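Local atomic coordinates of putative fusidic acid resistance protein (PDB entry 2YB5), a protein that mediates resistance to the antibiotic fusidic acid, probably by binding elongation factor G and promoting its clearance from the ribosome. Residues 167-172 with 187-192; 128-133 with 144-149; 156-161 with 195-200. One frame throughout, in Å; residues are numbered along the deposited sequence.

Overall arrangement
All three contacts lie in the C-terminal treble-clef zinc-finger region. Interaction 2, first along the chain, pairs strands 130-136 and 142-149 as a beta hairpin; interaction 1 pairs the next strand, 167-172, with the edge strand 186-191 of the same five-stranded antiparallel sheet. Their centres are about 9 Å apart, and strands 142-149 and 167-172, as sheet neighbours, join them. Interaction 3 opens before interaction 1 and closes after it, bringing loop 156-161 to helix 194-200 with a centre about 11 Å from that of interaction 1. The zinc ion links these two: Cys191 completes the site formed by Cys158, Cys161 and Cys197, fastening the sheet edge to loop and helix. The centres of interactions 2 and 3 are about 16 Å apart, and the two do not touch.

Interaction 1 (167-172 with 187-192). With ZN (zinc ion), chain C.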
loop_
_atom_site.group_PDB
_atom_site.type_symbol
_atom_site.label_atom_id
_atom_site.label_comp_id
_atom_site.label_asym_id
_atom_site.label_seq_id
_atom_site.Cartn_x
_atom_site.Cartn_y
_atom_site.Cartn_z
ATOM N N THR A 167 -7.080 13.368 -6.115
ATOM C CA THR A 167 -5.844 13.823 -5.505
ATOM C C THR A 167 -5.939 15.265 -5.022
ATOM O O THR A 167 -6.813 16.017 -5.439
ATOM C CB THR A 167 -4.661 13.717 -6.494
ATOM O OG1 THR A 167 -4.752 14.764 -7.465
ATOM C CG2 THR A 167 -4.653 12.353 -7.199
ATOM N N SER A 168 -5.042 15.636 -4.120
ATOM C CA SER A 168 -4.869 17.034 -3.739
ATOM C C SER A 168 -3.407 17.279 -3.464
ATOM O O SER A 168 -2.633 16.340 -3.216
ATOM C CB SER A 168 -5.656 17.376 -2.485
ATOM O OG SER A 168 -7.029 17.101 -2.654
ATOM N N LEU A 169 -3.038 18.552 -3.481
ATOM C CA LEU A 169 -1.656 18.939 -3.303
ATOM C C LEU A 169 -1.318 18.875 -1.824
ATOM O O LEU A 169 -1.924 19.574 -1.009
ATOM C CB LEU A 169 -1.413 20.350 -3.848
ATOM C CG LEU A 169 0.016 20.879 -3.749
ATOM C CD1 LEU A 169 1.003 19.948 -4.459
ATOM C CD2 LEU A 169 0.086 22.307 -4.327
ATOM N N PHE A 170 -0.349 18.026 -1.494
ATOM C CA PHE A 170 0.154 17.902 -0.133
ATOM C C PHE A 170 1.427 18.734 -0.023
ATOM O O PHE A 170 2.426 18.419 -0.664
ATOM C CB PHE A 170 0.450 16.432 0.184
ATOM C CG PHE A 170 1.055 16.208 1.544
ATOM C CD1 PHE A 170 2.426 16.338 1.750
ATOM C CD2 PHE A 170 0.258 15.825 2.623
ATOM C CE1 PHE A 170 2.989 16.100 3.024
ATOM C CE2 PHE A 170 0.812 15.596 3.886
ATOM C CZ PHE A 170 2.168 15.741 4.087
ATOM N N LEU A 171 1.385 19.782 0.798
ATOM C CA LEU A 171 2.528 20.658 0.998
ATOM C C LEU A 171 3.153 20.446 2.367
ATOM O O LEU A 171 2.497 20.608 3.394
ATOM C CB LEU A 171 2.109 22.125 0.840
ATOM C CG LEU A 171 1.780 22.543 -0.600
ATOM C CD1 LEU A 171 1.494 24.032 -0.674
ATOM C CD2 LEU A 171 2.900 22.170 -1.522
ATOM N N ASN A 172 4.423 20.066 2.360
ATOM C CA ASN A 172 5.209 19.953 3.572
ATOM C C ASN A 172 5.849 21.315 3.822
ATOM O O ASN A 172 6.051 22.080 2.882
ATOM C CB ASN A 172 6.274 18.860 3.413
ATOM C CG ASN A 172 7.020 18.578 4.700
ATOM O OD1 ASN A 172 6.447 18.604 5.789
ATOM N ND2 ASN A 172 8.311 18.307 4.580
ATOM N N GLY A 187 6.210 19.585 -2.023
ATOM C CA GLY A 187 5.090 18.688 -2.021
ATOM C C GLY A 187 4.739 18.152 -3.373
ATOM O O GLY A 187 5.451 18.374 -4.358
ATOM N N ASP A 188 3.633 17.427 -3.408
ATOM C CA ASP A 188 3.095 16.935 -4.653
ATOM C C ASP A 188 1.662 16.473 -4.475
ATOM O O ASP A 188 1.142 16.444 -3.360
ATOM C CB ASP A 188 3.962 15.800 -5.214
ATOM C CG ASP A 188 4.074 15.850 -6.735
ATOM O OD1 ASP A 188 3.158 16.383 -7.396
ATOM O OD2 ASP A 188 5.074 15.334 -7.274
ATOM N N TYR A 189 1.028 16.133 -5.588
ATOM C CA TYR A 189 -0.332 15.618 -5.574
ATOM C C TYR A 189 -0.359 14.148 -5.145
ATOM O O TYR A 189 0.350 13.320 -5.702
ATOM C CB TYR A 189 -1.004 15.812 -6.945
ATOM C CG TYR A 189 -1.401 17.270 -7.187
ATOM C CD1 TYR A 189 -0.485 18.192 -7.694
ATOM C CD2 TYR A 189 -2.682 17.727 -6.883
ATOM C CE1 TYR A 189 -0.836 19.523 -7.903
ATOM C CE2 TYR A 189 -3.043 19.064 -7.093
ATOM C CZ TYR A 189 -2.115 19.950 -7.599
ATOM O OH TYR A 189 -2.469 21.264 -7.804
ATOM N N ILE A 190 -1.192 13.858 -4.147
ATOM C CA ILE A 190 -1.381 12.511 -3.636
ATOM C C ILE A 190 -2.866 12.222 -3.396
ATOM O O ILE A 190 -3.696 13.138 -3.382
ATOM C CB ILE A 190 -0.613 12.284 -2.313
ATOM C CG1 ILE A 190 -1.126 13.231 -1.212
ATOM C CG2 ILE A 190 0.892 12.433 -2.528
ATOM C CD1 ILE A 190 -0.449 13.036 0.158
ATOM N N CYS A 191 -3.177 10.946 -3.180
ATOM C CA CYS A 191 -4.539 10.513 -2.899
ATOM C C CYS A 191 -5.056 11.283 -1.687
ATOM O O CYS A 191 -4.410 11.319 -0.647
ATOM C CB CYS A 191 -4.583 9.012 -2.616
ATOM S SG CYS A 191 -4.112 7.857 -4.001
ATOM N N TYR A 192 -6.210 11.926 -1.829
ATOM C CA TYR A 192 -6.840 12.578 -0.699
ATOM C C TYR A 192 -7.125 11.565 0.416
ATOM O O TYR A 192 -6.910 11.841 1.598
ATOM C CB TYR A 192 -8.153 13.231 -1.113
ATOM C CG TYR A 192 -8.691 14.119 -0.024
ATOM C CD1 TYR A 192 -8.093 15.343 0.238
ATOM C CD2 TYR A 192 -9.766 13.720 0.772
ATOM C CE1 TYR A 192 -8.557 16.165 1.252
ATOM C CE2 TYR A 192 -10.240 14.538 1.783
ATOM C CZ TYR A 192 -9.622 15.760 2.020
ATOM O OH TYR A 192 -10.068 16.606 3.004
HETATM ZN ZN ZN C . -2.114 7.156 -3.814
#
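Leu169 lays its CB over one face of the Tyr189 ring, a CH-pi contact with CB 4.0 Å from the ring centroid of Tyr189 and 17° off the ring normal, displaced toward the rim. The two residues form a non-hydrogen-bonded pair in the antiparallel strands 167-172 and 186-191, the second of which runs into the treble-clef zinc site at Cys191. Leu169 CD1 reaches the backbone of Asp188, 3.5 Å from Asp188 C. Thr167 crosses the Tyr189 side chain at about a right angle, while its OG1 is hydrogen-bonded to the carbonyl of Val154.

On the face carrying Phe170 and Ile190, Ile190 CD1 packs 3.5 Å from Phe170 CB and also meets CG and CD2 of the ring. Phe210 and Ile214 of helix 204-214 cover the Phe170 side chain. The strands are held by hydrogen bonds in the Ser168-Ile190 and Phe170-Asp188 pairs: Ser168 N to Ile190 O is 2.9 Å, whereas Asp188 N to Phe170 O is longer at 3.2 Å and more bent, with 136° at the hydrogen. Asp188 OD1 accepts the N-H of Tyr189 on its anti side, tying this carboxylate to its own strand. At the strand end, Cys191 CB points away from 167-172, and Cys191 SG binds the zinc ion at 2.1 Å.

Interaction 2 (128-133 with 144-149); sequences SNRKYI and GIYGEI
One face of the Arg130 guanidinium is met by Tyr146 CE1, which lies over its centre, 3.4 Å from CZ of Arg130, with the planes of guanidinium and ring 29° apart. They sit on the beta hairpin of strands 130-136 and 142-149. The Arg130 chain bends at chi3 (-73°), turning NE to where it meets both CD1 and CE1 of Tyr146. NH1 donates to Tyr132 OH at 3.1 Å, with the hydroxyl tilted slightly out of the guanidinium plane; this bond gives the group a second point of attachment.

Tyr132 and Tyr146 lie side by side, pointing the same way, with ring centroids 5.5 Å apart and planes at an oblique 42°. Tyr132 CD1 approaches Tyr146 CB at 3.5 Å, and Phe99 and Trp123 pack against the Tyr132 ring from outside the hairpin.

Ile133 and Ile145 share the other face with Lys131, meeting through Ile133 CB and Ile145 CG2. Backbone bonds flank Tyr132 and Tyr146: the Lys131-Gly147 and Ile133-Ile145 pairs each exchange two. Asn129 and Arg130 form a G1 bulge opposite Asp125. The Lys131 ammonium is hydrogen-bonded to Tyr192 O, Asn124 OD1 and Ser194 OG, while its CE rests 3.8 Å from Ile149 CD1.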
loop_
_atom_site.group_PDB
_atom_site.type_symbol
_atom_site.label_atom_id
_atom_site.label_comp_id
_atom_site.label_asym_id
_atom_site.label_seq_id
_atom_site.Cartn_x
_atom_site.Cartn_y
_atom_site.Cartn_z
ATOM N N SER A 128 -7.838 21.922 10.273
ATOM C CA SER A 128 -6.605 22.651 9.946
ATOM C C SER A 128 -6.125 22.332 8.527
ATOM O O SER A 128 -5.005 22.691 8.137
ATOM C CB SER A 128 -5.508 22.345 10.979
ATOM O OG SER A 128 -5.677 21.065 11.567
ATOM N N ASN A 129 -6.993 21.680 7.754
ATOM C CA ASN A 129 -6.687 21.265 6.395
ATOM C C ASN A 129 -5.337 20.551 6.298
ATOM O O ASN A 129 -4.488 20.872 5.481
ATOM C CB ASN A 129 -6.794 22.465 5.465
ATOM C CG ASN A 129 -8.234 22.900 5.270
ATOM O OD1 ASN A 129 -9.012 22.205 4.611
ATOM N ND2 ASN A 129 -8.611 24.027 5.871
ATOM N N ARG A 130 -5.173 19.557 7.150
ATOM C CA ARG A 130 -3.904 18.874 7.312
ATOM C C ARG A 130 -4.071 17.384 7.021
ATOM O O ARG A 130 -5.156 16.833 7.201
ATOM C CB ARG A 130 -3.428 19.091 8.748
ATOM C CG ARG A 130 -2.012 18.630 9.043
ATOM C CD ARG A 130 -1.594 19.072 10.447
ATOM N NE ARG A 130 -1.338 20.509 10.522
ATOM C CZ ARG A 130 -0.889 21.148 11.602
ATOM N NH1 ARG A 130 -0.625 20.490 12.727
ATOM N NH2 ARG A 130 -0.690 22.454 11.552
ATOM N N LYS A 131 -3.004 16.751 6.540
ATOM C CA LYS A 131 -2.898 15.295 6.543
ATOM C C LYS A 131 -1.644 14.924 7.316
ATOM O O LYS A 131 -0.601 15.565 7.167
ATOM C CB LYS A 131 -2.843 14.688 5.122
ATOM C CG LYS A 131 -2.695 13.151 5.096
ATOM C CD LYS A 131 -2.401 12.579 3.719
ATOM C CE LYS A 131 -3.571 12.668 2.733
ATOM N NZ LYS A 131 -4.733 11.847 3.184
ATOM N N TYR A 132 -1.781 13.892 8.142
ATOM C CA TYR A 132 -0.687 13.288 8.873
ATOM C C TYR A 132 -0.399 11.931 8.250
ATOM O O TYR A 132 -1.333 11.216 7.877
ATOM C CB TYR A 132 -1.105 13.059 10.325
ATOM C CG TYR A 132 -1.297 14.306 11.125
ATOM C CD1 TYR A 132 -0.230 14.888 11.784
ATOM C CD2 TYR A 132 -2.548 14.893 11.252
ATOM C CE1 TYR A 132 -0.390 16.012 12.532
ATOM C CE2 TYR A 132 -2.721 16.031 12.007
ATOM C CZ TYR A 132 -1.633 16.587 12.642
ATOM O OH TYR A 132 -1.767 17.718 13.405
ATOM N N ILE A 133 0.882 11.575 8.150
ATOM C CA ILE A 133 1.295 10.293 7.594
ATOM C C ILE A 133 2.319 9.649 8.519
ATOM O O ILE A 133 3.325 10.256 8.809
ATOM C CB ILE A 133 1.886 10.456 6.172
ATOM C CG1 ILE A 133 0.764 10.734 5.163
ATOM C CG2 ILE A 133 2.694 9.216 5.761
ATOM C CD1 ILE A 133 1.224 11.477 3.879
ATOM N N GLY A 144 7.179 10.099 10.889
ATOM C CA GLY A 144 5.950 10.782 10.556
ATOM C C GLY A 144 6.221 12.128 9.912
ATOM O O GLY A 144 7.268 12.763 10.139
ATOM N N ILE A 145 5.264 12.557 9.104
ATOM C CA ILE A 145 5.311 13.840 8.436
ATOM C C ILE A 145 3.876 14.358 8.413
ATOM O O ILE A 145 2.940 13.574 8.519
ATOM C CB ILE A 145 5.872 13.657 7.002
ATOM C CG1 ILE A 145 6.281 14.990 6.386
ATOM C CG2 ILE A 145 4.854 12.946 6.115
ATOM C CD1 ILE A 145 6.835 14.866 4.957
ATOM N N TYR A 146 3.697 15.667 8.295
ATOM C CA TYR A 146 2.373 16.233 8.037
ATOM C C TYR A 146 2.479 17.453 7.136
ATOM O O TYR A 146 3.552 18.021 6.978
ATOM C CB TYR A 146 1.649 16.598 9.331
ATOM C CG TYR A 146 2.196 17.790 10.085
ATOM C CD1 TYR A 146 1.740 19.084 9.819
ATOM C CD2 TYR A 146 3.134 17.625 11.091
ATOM C CE1 TYR A 146 2.236 20.180 10.516
ATOM C CE2 TYR A 146 3.626 18.712 11.806
ATOM C CZ TYR A 146 3.179 19.984 11.516
ATOM O OH TYR A 146 3.677 21.051 12.225
ATOM N N GLY A 147 1.353 17.843 6.552
ATOM C CA GLY A 147 1.314 19.006 5.691
ATOM C C GLY A 147 -0.093 19.440 5.363
ATOM O O GLY A 147 -1.061 18.769 5.727
ATOM N N GLU A 148 -0.192 20.573 4.680
ATOM C CA GLU A 148 -1.464 21.106 4.220
ATOM C C GLU A 148 -1.950 20.364 2.979
ATOM O O GLU A 148 -1.183 20.123 2.026
ATOM C CB GLU A 148 -1.345 22.608 3.902
ATOM C CG GLU A 148 -2.707 23.288 3.643
ATOM C CD GLU A 148 -2.609 24.792 3.418
ATOM O OE1 GLU A 148 -2.253 25.522 4.373
ATOM O OE2 GLU A 148 -2.892 25.242 2.282
ATOM N N ILE A 149 -3.227 20.011 2.982
ATOM C CA ILE A 149 -3.842 19.403 1.816
ATOM C C ILE A 149 -5.217 20.041 1.573
ATOM O O ILE A 149 -6.087 20.002 2.433
ATOM C CB ILE A 149 -3.913 17.858 1.968
ATOM C CG1 ILE A 149 -4.262 17.203 0.625
ATOM C CG2 ILE A 149 -4.887 17.452 3.078
ATOM C CD1 ILE A 149 -3.927 15.716 0.538
#

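Interaction 3 (156-161 with 195-200); sequences GFCKIC and FKCNQN. With ZN (zinc ion), chain C.
Cys161 and Asn200 bring loop 156-161 closest to the helical segment 195-200, with their CA atoms 5.8 Å apart. Cys161 SG lies between its backbone N and carbonyl carbon (chi1 64°) and binds the zinc ion at 2.4 Å. Asn200 meets this cysteine from the helix: its CB packs on Cys161 CB, while ND2 donates a weak hydrogen bond to Cys161 SG, long at 3.7 Å but fairly straight, with 163° at the hydrogen. Cys197, three residues earlier, sends its SG anti to the backbone N (chi1 -168°) to bind the metal from the helix.

Cys158 and Cys161 are the CxxC pair of the treble clef, whose knuckle supplies two ligands; Cys197 on the helix and Cys191 at the end of strand 186-191 complete the four-sulfur site. Cys158 SG, 2.3 Å from the zinc ion, also accepts two backbone N-H groups of its own loop. Ile160 N is 3.2 Å from Cys158 SG, and Cys161 N makes a longer, straighter bond to it. These donors would be expected to offset part of the thiolate charge. The Ile160 side chain touches Ile190, and Leu207 and Phe210 of helix 204-214, and its CG2 lies 3.9 Å from Cys197 SG.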
loop_
_atom_site.group_PDB
_atom_site.type_symbol
_atom_site.label_atom_id
_atom_site.label_comp_id
_atom_site.label_asym_id
_atom_site.label_seq_id
_atom_site.Cartn_x
_atom_site.Cartn_y
_atom_site.Cartn_z
ATOM N N GLY A 156 -5.985 12.865 -10.986
ATOM C CA GLY A 156 -4.617 12.778 -11.493
ATOM C C GLY A 156 -3.867 11.591 -10.931
ATOM O O GLY A 156 -4.460 10.729 -10.277
ATOM N N PHE A 157 -2.559 11.553 -11.169
ATOM C CA PHE A 157 -1.716 10.469 -10.682
ATOM C C PHE A 157 -1.226 10.821 -9.302
ATOM O O PHE A 157 -0.574 11.852 -9.127
ATOM C CB PHE A 157 -0.480 10.267 -11.555
ATOM C CG PHE A 157 -0.776 10.050 -12.995
ATOM C CD1 PHE A 157 -1.428 8.902 -13.416
ATOM C CD2 PHE A 157 -0.370 10.985 -13.941
ATOM C CE1 PHE A 157 -1.687 8.695 -14.755
ATOM C CE2 PHE A 157 -0.623 10.785 -15.277
ATOM C CZ PHE A 157 -1.288 9.633 -15.690
ATOM N N CYS A 158 -1.532 9.970 -8.324
ATOM C CA CYS A 158 -0.988 10.128 -6.981
ATOM C C CYS A 158 0.507 9.865 -7.031
ATOM O O CYS A 158 0.931 8.842 -7.540
ATOM C CB CYS A 158 -1.651 9.138 -6.016
ATOM S SG CYS A 158 -0.784 8.917 -4.431
ATOM N N LYS A 159 1.317 10.760 -6.482
ATOM C CA LYS A 159 2.759 10.524 -6.516
ATOM C C LYS A 159 3.301 9.566 -5.444
ATOM O O LYS A 159 4.513 9.385 -5.349
ATOM C CB LYS A 159 3.514 11.850 -6.527
ATOM C CG LYS A 159 3.181 12.702 -7.763
ATOM C CD LYS A 159 3.598 12.047 -9.088
ATOM C CE LYS A 159 3.165 12.892 -10.285
ATOM N NZ LYS A 159 3.489 12.262 -11.604
ATOM N N ILE A 160 2.422 8.933 -4.663
ATOM C CA ILE A 160 2.839 7.841 -3.792
ATOM C C ILE A 160 2.601 6.476 -4.449
ATOM O O ILE A 160 3.531 5.697 -4.609
ATOM C CB ILE A 160 2.144 7.910 -2.437
ATOM C CG1 ILE A 160 2.693 9.094 -1.635
ATOM C CG2 ILE A 160 2.348 6.604 -1.650
ATOM C CD1 ILE A 160 1.846 9.480 -0.483
ATOM N N CYS A 161 1.359 6.188 -4.822
ATOM C CA CYS A 161 1.005 4.893 -5.366
ATOM C C CYS A 161 1.093 4.868 -6.891
ATOM O O CYS A 161 0.967 3.809 -7.487
ATOM C CB CYS A 161 -0.410 4.497 -4.926
ATOM S SG CYS A 161 -1.732 5.575 -5.544
ATOM N N PHE A 195 -6.419 5.672 2.625
ATOM C CA PHE A 195 -6.853 4.277 2.681
ATOM C C PHE A 195 -7.040 3.696 1.290
ATOM O O PHE A 195 -6.643 2.560 1.034
ATOM C CB PHE A 195 -8.083 4.136 3.580
ATOM C CG PHE A 195 -7.799 4.570 4.990
ATOM C CD1 PHE A 195 -7.222 3.690 5.886
ATOM C CD2 PHE A 195 -8.003 5.892 5.381
ATOM C CE1 PHE A 195 -6.907 4.095 7.180
ATOM C CE2 PHE A 195 -7.683 6.308 6.669
ATOM C CZ PHE A 195 -7.134 5.404 7.569
ATOM N N LYS A 196 -7.588 4.488 0.374
ATOM C CA LYS A 196 -7.639 4.098 -1.036
ATOM C C LYS A 196 -6.229 3.964 -1.619
ATOM O O LYS A 196 -5.930 2.983 -2.307
ATOM C CB LYS A 196 -8.439 5.109 -1.843
ATOM C CG LYS A 196 -8.660 4.709 -3.305
ATOM C CD LYS A 196 -8.985 5.913 -4.184
ATOM C CE LYS A 196 -9.214 5.472 -5.636
ATOM N NZ LYS A 196 -9.353 6.618 -6.579
ATOM N N CYS A 197 -5.380 4.956 -1.353
ATOM C CA CYS A 197 -3.943 4.907 -1.700
ATOM C C CYS A 197 -3.268 3.591 -1.281
ATOM O O CYS A 197 -2.558 2.964 -2.071
ATOM C CB CYS A 197 -3.192 6.060 -1.014
ATOM S SG CYS A 197 -1.512 6.328 -1.613
ATOM N N ASN A 198 -3.501 3.195 -0.034
ATOM C CA ASN A 198 -2.900 1.978 0.518
ATOM C C ASN A 198 -3.378 0.682 -0.140
ATOM O O ASN A 198 -2.669 -0.318 -0.103
ATOM C CB ASN A 198 -3.103 1.915 2.027
ATOM C CG ASN A 198 -2.039 2.679 2.779
ATOM O OD1 ASN A 198 -0.949 2.157 3.011
ATOM N ND2 ASN A 198 -2.344 3.930 3.163
ATOM N N GLN A 199 -4.567 0.719 -0.751
ATOM C CA GLN A 199 -5.054 -0.386 -1.594
ATOM C C GLN A 199 -4.290 -0.465 -2.915
ATOM O O GLN A 199 -4.194 -1.536 -3.507
ATOM C CB GLN A 199 -6.561 -0.248 -1.890
ATOM C CG GLN A 199 -7.476 -0.342 -0.666
ATOM C CD GLN A 199 -7.475 -1.717 -0.036
ATOM O OE1 GLN A 199 -6.442 -2.197 0.430
ATOM N NE2 GLN A 199 -8.640 -2.369 -0.017
ATOM N N ASN A 200 -3.758 0.666 -3.371
ATOM C CA ASN A 200 -2.997 0.731 -4.619
ATOM C C ASN A 200 -1.486 0.569 -4.434
ATOM O O ASN A 200 -0.773 0.263 -5.389
ATOM C CB ASN A 200 -3.217 2.089 -5.311
ATOM C CG ASN A 200 -4.694 2.468 -5.450
ATOM O OD1 ASN A 200 -5.583 1.598 -5.474
ATOM N ND2 ASN A 200 -4.959 3.790 -5.540
HETATM ZN ZN ZN C . -2.114 7.156 -3.814
#